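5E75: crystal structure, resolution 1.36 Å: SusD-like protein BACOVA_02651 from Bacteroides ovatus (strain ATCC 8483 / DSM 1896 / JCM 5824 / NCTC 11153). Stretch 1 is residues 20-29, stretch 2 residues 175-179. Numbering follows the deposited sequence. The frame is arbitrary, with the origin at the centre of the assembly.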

# COMPACT_ATOMS: atom_id res chain seq x y z
N LEU A 20 20.14 19.83 8.66
CA LEU A 20 20.25 18.47 8.18
C LEU A 20 18.86 17.88 8.00
O LEU A 20 18.60 17.16 7.04
CB LEU A 20 21.07 17.62 9.15
CG LEU A 20 21.20 16.15 8.79
CD1 LEU A 20 21.80 15.96 7.40
CD2 LEU A 20 22.06 15.43 9.82
N GLU A 21 17.96 18.20 8.92
CA GLU A 21 16.59 17.70 8.81
C GLU A 21 15.87 18.23 7.56
O GLU A 21 15.05 17.53 6.97
CB GLU A 21 15.80 18.04 10.07
CG GLU A 21 16.15 17.17 11.25
CD GLU A 21 15.93 17.88 12.57
OE1 GLU A 21 15.08 18.80 12.63
OE2 GLU A 21 16.62 17.52 13.55
N ALA A 22 16.18 19.45 7.16
CA ALA A 22 15.63 20.00 5.92
C ALA A 22 16.10 19.17 4.71
O ALA A 22 15.36 19.02 3.73
CB ALA A 22 16.00 21.47 5.77
N ALA A 23 17.31 18.62 4.78
CA ALA A 23 17.83 17.76 3.72
C ALA A 23 17.24 16.34 3.70
O ALA A 23 17.26 15.66 2.66
CB ALA A 23 19.35 17.69 3.81
N THR A 24 16.74 15.87 4.84
CA THR A 24 16.16 14.53 4.89
C THR A 24 14.64 14.55 4.64
O THR A 24 14.05 13.52 4.32
CB THR A 24 16.46 13.85 6.24
OG1 THR A 24 15.88 14.59 7.31
CG2 THR A 24 17.96 13.75 6.46
N ALA A 25 14.01 15.71 4.77
CA ALA A 25 12.57 15.84 4.55
C ALA A 25 12.12 15.30 3.19
O ALA A 25 11.09 14.65 3.11
CB ALA A 25 12.13 17.28 4.75
N PRO A 26 12.91 15.51 2.12
CA PRO A 26 12.44 14.99 0.83
C PRO A 26 12.39 13.46 0.72
O PRO A 26 11.78 12.94 -0.22
CB PRO A 26 13.46 15.56 -0.17
CG PRO A 26 14.07 16.76 0.52
CD PRO A 26 14.09 16.38 1.96
N LEU A 27 12.99 12.73 1.66
CA LEU A 27 12.82 11.27 1.72
C LEU A 27 11.37 10.85 1.91
O LEU A 27 11.01 9.71 1.64
CB LEU A 27 13.64 10.67 2.86
CG LEU A 27 15.16 10.67 2.72
CD1 LEU A 27 15.81 10.29 4.04
CD2 LEU A 27 15.61 9.72 1.61
N TYR A 28 10.54 11.78 2.38
CA TYR A 28 9.15 11.49 2.66
C TYR A 28 8.21 11.94 1.55
O TYR A 28 7.01 11.71 1.64
CB TYR A 28 8.72 12.17 3.95
CG TYR A 28 9.37 11.63 5.21
CD1 TYR A 28 10.65 12.06 5.62
CD2 TYR A 28 8.71 10.74 6.02
CE1 TYR A 28 11.23 11.57 6.78
CE2 TYR A 28 9.28 10.24 7.18
CZ TYR A 28 10.53 10.66 7.56
OH TYR A 28 11.06 10.14 8.72
N ASN A 29 8.72 12.61 0.51
CA ASN A 29 7.84 13.07 -0.57
C ASN A 29 8.50 13.02 -1.94
O ASN A 29 8.22 12.12 -2.72
CB ASN A 29 7.21 14.46 -0.26
CG ASN A 29 8.17 15.46 0.36
OD1 ASN A 29 9.25 15.74 -0.17
ND2 ASN A 29 7.74 16.07 1.47
N LYS A 175 5.90 15.28 14.33
CA LYS A 175 4.76 14.79 13.57
C LYS A 175 5.12 14.65 12.09
O LYS A 175 5.60 15.58 11.48
CB LYS A 175 3.58 15.74 13.77
CG LYS A 175 2.26 15.14 13.38
CD LYS A 175 1.08 15.87 14.03
CE LYS A 175 0.63 17.07 13.21
NZ LYS A 175 -0.81 16.95 12.83
N GLY A 176 4.88 13.45 11.53
CA GLY A 176 5.22 13.16 10.16
C GLY A 176 6.53 12.43 9.96
O GLY A 176 6.80 11.93 8.87
N ARG A 177 7.36 12.36 11.00
CA ARG A 177 8.63 11.67 10.92
C ARG A 177 8.57 10.28 11.53
O ARG A 177 7.76 10.00 12.42
CB ARG A 177 9.71 12.50 11.61
CG ARG A 177 10.00 13.81 10.89
CD ARG A 177 11.43 13.97 10.60
NE ARG A 177 11.68 15.15 9.79
CZ ARG A 177 12.59 15.22 8.83
NH1 ARG A 177 13.33 14.16 8.50
NH2 ARG A 177 12.75 16.35 8.17
N ALA A 178 9.45 9.40 11.06
CA ALA A 178 9.46 8.02 11.51
C ALA A 178 9.96 7.86 12.93
O ALA A 178 10.85 8.57 13.39
CB ALA A 178 10.33 7.21 10.58
N THR A 179 9.37 6.89 13.63
CA THR A 179 9.86 6.45 14.92
C THR A 179 10.39 5.02 14.84
O THR A 179 10.20 4.32 13.84
CB THR A 179 8.74 6.43 15.95
OG1 THR A 179 7.75 5.46 15.56
CG2 THR A 179 8.07 7.81 16.08

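The contact is a small, polar docking of an irregular segment onto a helix and a 3-10 segment, held by three hydrogen bonds and burying 275 Å² in all. Arg 177 contributes most. Its CA-to-CB bond points sideways, but the end of the side chain comes nearer, bringing the guanidinium to the helix, where Arg 177 NH2 donates to the backbone O of Glu 21 (2.8 Å) and Arg 177 NH1 to OG1 of Thr 24 (2.8 Å). Thr 24, with chi1 in the p rotamer, also donates from OG1 to Glu 21 O (3.1 Å), so the two acceptors are themselves linked. Thr 24 OG1 lies at the guanidinium edge, as suits an acceptor, whereas CB of Glu 21 packs over one face; the small Ala 25 approaches with its CB 3.6 Å from Arg 177 NH2.

Tyr 28 makes the second anchor. Tyr 28 is buried, with its CA-to-CB bond directed toward the other stretch and chi1 in m, and Tyr 28 OH accepts a hydrogen bond from Ala 178 N at 2.9 Å with a nearly straight angle of 164°. The ring also lies close to the backbone, with Tyr 28 CE2 3.4 Å from Gly 176 O. Glycine suits position 176 because at its positive phi a CB would be jammed against the preceding carbonyl O.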